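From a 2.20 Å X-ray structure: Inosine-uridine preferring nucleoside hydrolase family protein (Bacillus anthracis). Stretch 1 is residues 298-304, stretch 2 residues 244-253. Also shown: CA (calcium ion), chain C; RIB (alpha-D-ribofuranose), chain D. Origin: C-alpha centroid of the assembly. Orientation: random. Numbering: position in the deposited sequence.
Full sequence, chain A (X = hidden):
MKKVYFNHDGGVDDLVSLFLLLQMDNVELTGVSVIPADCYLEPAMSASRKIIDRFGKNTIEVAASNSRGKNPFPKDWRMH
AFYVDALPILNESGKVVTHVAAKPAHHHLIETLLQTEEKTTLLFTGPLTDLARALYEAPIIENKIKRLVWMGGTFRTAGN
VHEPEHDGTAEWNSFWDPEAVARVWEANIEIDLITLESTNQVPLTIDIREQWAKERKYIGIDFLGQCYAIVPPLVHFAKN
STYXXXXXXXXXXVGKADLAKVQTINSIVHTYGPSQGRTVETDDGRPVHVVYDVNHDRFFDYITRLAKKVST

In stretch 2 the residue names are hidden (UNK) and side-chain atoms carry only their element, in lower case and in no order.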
# COMPACT_ATOMS: atom_id res chain seq x y z
N ARG A 298 -7.54 -25.39 10.18
CA ARG A 298 -6.91 -26.08 9.06
C ARG A 298 -6.62 -25.15 7.91
O ARG A 298 -5.58 -25.24 7.28
CB ARG A 298 -7.77 -27.22 8.60
CG ARG A 298 -7.84 -28.32 9.65
CD ARG A 298 -7.54 -29.66 9.03
NE ARG A 298 -8.73 -30.27 8.49
CZ ARG A 298 -8.81 -30.99 7.37
NH1 ARG A 298 -7.77 -31.17 6.55
NH2 ARG A 298 -9.98 -31.53 7.05
N PHE A 299 -7.54 -24.25 7.62
CA PHE A 299 -7.35 -23.29 6.50
C PHE A 299 -6.10 -22.45 6.75
O PHE A 299 -5.18 -22.41 5.94
CB PHE A 299 -8.59 -22.40 6.33
CG PHE A 299 -8.41 -21.33 5.32
CD1 PHE A 299 -8.44 -19.98 5.70
CD2 PHE A 299 -8.14 -21.66 4.00
CE1 PHE A 299 -8.29 -18.99 4.77
CE2 PHE A 299 -7.94 -20.67 3.05
CZ PHE A 299 -8.00 -19.34 3.41
N PHE A 300 -6.06 -21.79 7.88
CA PHE A 300 -4.92 -20.95 8.20
C PHE A 300 -3.63 -21.72 8.41
O PHE A 300 -2.59 -21.23 8.03
CB PHE A 300 -5.23 -20.03 9.39
CG PHE A 300 -6.18 -18.95 9.04
CD1 PHE A 300 -7.49 -18.95 9.53
CD2 PHE A 300 -5.80 -17.96 8.16
CE1 PHE A 300 -8.38 -17.93 9.18
CE2 PHE A 300 -6.67 -16.96 7.80
CZ PHE A 300 -7.97 -16.93 8.29
N ASP A 301 -3.69 -22.92 8.98
CA ASP A 301 -2.49 -23.76 9.09
C ASP A 301 -1.97 -24.17 7.69
O ASP A 301 -0.79 -24.23 7.42
CB ASP A 301 -2.77 -25.01 9.91
CG ASP A 301 -1.55 -25.86 10.08
OD1 ASP A 301 -0.62 -25.44 10.80
OD2 ASP A 301 -1.52 -26.97 9.50
N TYR A 302 -2.89 -24.44 6.80
CA TYR A 302 -2.55 -24.90 5.46
C TYR A 302 -1.76 -23.82 4.69
O TYR A 302 -0.70 -24.08 4.13
CB TYR A 302 -3.84 -25.27 4.74
CG TYR A 302 -3.71 -25.70 3.32
CD1 TYR A 302 -4.51 -25.15 2.34
CD2 TYR A 302 -2.79 -26.68 2.96
CE1 TYR A 302 -4.42 -25.58 1.03
CE2 TYR A 302 -2.68 -27.11 1.66
CZ TYR A 302 -3.50 -26.55 0.69
OH TYR A 302 -3.39 -26.95 -0.62
N ILE A 303 -2.29 -22.62 4.67
CA ILE A 303 -1.65 -21.55 3.91
C ILE A 303 -0.35 -21.06 4.56
O ILE A 303 0.60 -20.77 3.84
CB ILE A 303 -2.65 -20.46 3.53
CG1 ILE A 303 -3.16 -19.74 4.77
CG2 ILE A 303 -3.85 -21.10 2.71
CD1 ILE A 303 -4.45 -18.89 4.53
N THR A 304 -0.26 -21.09 5.88
CA THR A 304 1.04 -20.86 6.53
C THR A 304 2.03 -22.01 6.27
O THR A 304 3.19 -21.74 6.04
CB THR A 304 0.98 -20.29 8.01
OG1 THR A 304 1.78 -21.05 8.94
CG2 THR A 304 -0.41 -20.14 8.52
N UNK A 244 -11.74 -10.76 4.48
CA UNK A 244 -11.94 -12.14 4.14
C UNK A 244 -11.13 -12.45 2.87
O UNK A 244 -11.11 -11.68 1.94
c UNK A 244 -14.28 -12.16 5.17
c UNK A 244 -15.80 -11.69 7.44
o UNK A 244 -16.57 -11.45 8.54
c UNK A 244 -15.27 -12.95 7.23
c UNK A 244 -15.58 -10.64 6.54
c UNK A 244 -14.51 -13.17 6.11
c UNK A 244 -14.82 -10.88 5.42
c UNK A 244 -13.42 -12.41 3.94
N UNK A 245 -10.49 -13.61 2.88
CA UNK A 245 -9.53 -14.06 1.88
C UNK A 245 -10.26 -14.93 0.87
O UNK A 245 -10.06 -16.13 0.78
c UNK A 245 -7.28 -15.12 4.76
c UNK A 245 -8.44 -14.90 2.57
c UNK A 245 -7.76 -14.18 3.73
c UNK A 245 -6.64 -13.40 3.16
N UNK A 246 -11.16 -14.31 0.13
CA UNK A 246 -12.06 -15.04 -0.75
C UNK A 246 -11.36 -15.84 -1.82
O UNK A 246 -11.68 -17.00 -2.00
c UNK A 246 -14.01 -12.23 -0.07
c UNK A 246 -12.97 -14.08 -1.46
c UNK A 246 -15.15 -12.14 0.74
c UNK A 246 -15.51 -10.97 1.42
c UNK A 246 -13.97 -13.55 -0.59
c UNK A 246 -13.16 -11.14 -0.17
n UNK A 246 -15.77 -13.36 0.71
c UNK A 246 -13.51 -9.97 0.51
c UNK A 246 -14.68 -9.90 1.30
c UNK A 246 -15.05 -14.20 -0.11
N UNK A 247 -10.42 -15.21 -2.50
CA UNK A 247 -9.68 -15.86 -3.57
C UNK A 247 -8.71 -16.95 -3.06
O UNK A 247 -8.58 -18.01 -3.68
c UNK A 247 -9.89 -13.78 -4.98
c UNK A 247 -8.95 -14.81 -4.38
o UNK A 247 -9.40 -12.74 -5.46
o UNK A 247 -11.14 -14.03 -5.01
N UNK A 248 -8.07 -16.68 -1.92
CA UNK A 248 -7.11 -17.58 -1.32
C UNK A 248 -7.85 -18.86 -0.89
O UNK A 248 -7.30 -19.95 -1.03
c UNK A 248 -5.48 -17.92 0.56
c UNK A 248 -5.47 -15.78 -0.61
c UNK A 248 -6.36 -16.93 -0.13
N UNK A 249 -9.07 -18.72 -0.39
CA UNK A 249 -9.87 -19.82 0.04
C UNK A 249 -10.32 -20.65 -1.17
O UNK A 249 -10.41 -21.87 -1.09
c UNK A 249 -13.26 -20.49 0.53
c UNK A 249 -11.44 -21.68 1.79
c UNK A 249 -12.07 -20.32 1.41
c UNK A 249 -11.10 -19.33 0.77
N UNK A 250 -10.67 -19.96 -2.25
CA UNK A 250 -11.02 -20.59 -3.52
C UNK A 250 -9.88 -21.47 -4.02
O UNK A 250 -10.11 -22.63 -4.38
c UNK A 250 -11.85 -20.18 -5.86
o UNK A 250 -12.40 -18.65 -4.10
c UNK A 250 -11.37 -19.53 -4.60
N UNK A 251 -8.67 -20.92 -4.00
CA UNK A 251 -7.45 -21.62 -4.42
C UNK A 251 -7.08 -22.76 -3.49
O UNK A 251 -6.62 -23.81 -3.95
c UNK A 251 -6.30 -20.63 -4.51
N UNK A 252 -7.32 -22.58 -2.18
CA UNK A 252 -7.03 -23.61 -1.19
C UNK A 252 -8.01 -24.79 -1.29
O UNK A 252 -7.65 -25.93 -1.01
c UNK A 252 -7.07 -23.03 0.18
N UNK A 253 -9.24 -24.50 -1.68
CA UNK A 253 -10.27 -25.51 -1.89
C UNK A 253 -9.90 -26.44 -3.07
O UNK A 253 -10.22 -27.62 -3.07
c UNK A 253 -13.28 -26.15 -3.58
c UNK A 253 -14.29 -27.08 -3.72
c UNK A 253 -12.76 -25.84 -2.33
c UNK A 253 -13.28 -26.49 -1.24
c UNK A 253 -14.32 -27.42 -1.40
c UNK A 253 -14.82 -27.68 -2.63
c UNK A 253 -11.64 -24.86 -2.17
CA CA C . -9.97 -11.40 -7.45
O5 RIB D . -16.05 -9.74 -4.80
C5 RIB D . -14.81 -10.24 -4.23
C4 RIB D . -13.70 -10.07 -5.28
O4 RIB D . -13.51 -8.65 -5.45
C3 RIB D . -12.32 -10.71 -5.01
O3 RIB D . -12.14 -11.82 -5.94
C2 RIB D . -11.27 -9.52 -5.08
O2 RIB D . -9.98 -9.58 -5.85
C1 RIB D . -12.11 -8.31 -5.54
O HOH W 1 -11.86 -9.99 -8.22

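Position 244 carries one carbon followed by a six-carbon ring that bears a single oxygen, and it makes no contact with stretch 1; it is Tyr244. At 245 four carbons fork at the second, the pattern of leucine, since isoleucine would branch at the first. This side chain points toward stretch 1, where one of its terminal carbons lies near two aromatic rings, and the residue is Leu245. Its CD1 is 3.6 Å from CE2 of Phe300 and 4.0 Å from CE1 of Phe299, at the edge of the latter ring. Leu245 is also the N-cap of the helix that follows.

Position 246 has one carbon leading into fused five- and six-membered rings with eight carbons and one nitrogen, which only tryptophan supplies. Trp246 points away from stretch 1, and its NE1 is hydrogen-bonded elsewhere in the structure. At 247 two carbons, the second carrying two oxygens, identify Asp247. It faces the ligands instead: OD2 of Asp247 binds the calcium ion at 2.5 Å, and its OD1 lies 2.6 Å from O3 of the ribose, a sugar in keeping with a nucleoside hydrolase.

Position 248 has one carbon bearing two more and points toward stretch 1, where a terminal carbon lies near Phe299 and Ile303: Val248. Its CG1 is 4.1 Å from CZ of Phe299 and 4.2 Å from CG2 of Ile303. Four carbons forked at the second recur at 249, with a terminal carbon near the Phe299 ring; this is Leu249, whose CD2 lies 3.9 Å from CE2 of Phe299. That same CE2 is 3.7 Å from the CA of Leu249, so the ring reaches the helix backbone.

At 250 one carbon carries an oxygen and a carbon, as in threonine. Thr250 points away, and its OG1 donates to O of Trp246 at 2.8 Å, one turn back. Position 251 has a single carbon and makes no contact, hence Ala251. Position 252 also has one carbon, which lies at the edges of the Phe299 and Tyr302 rings; it is Ala252, its CB 3.8 Å from CE2 of Phe299 and 3.8 Å from CE1 of Tyr302. Position 253, one carbon and an unsubstituted six-carbon ring, is Phe253, directed away.

The contact is wholly apolar, without a hydrogen bond between the stretches. The helices cross at 83°, with Ile303 and Ala252 nearest in the backbone, their CA atoms 7.7 Å apart. Phe299 is the centre: its ring touches Val248, Leu249 and Ala252, spaced i, i+1 and i+4 along the helix, and Leu245, which joins them from the N-cap position, while Phe300, Tyr302 and Ile303 add contacts around it.

Stretch 2, residues 244-253: YLWDVLTAAF
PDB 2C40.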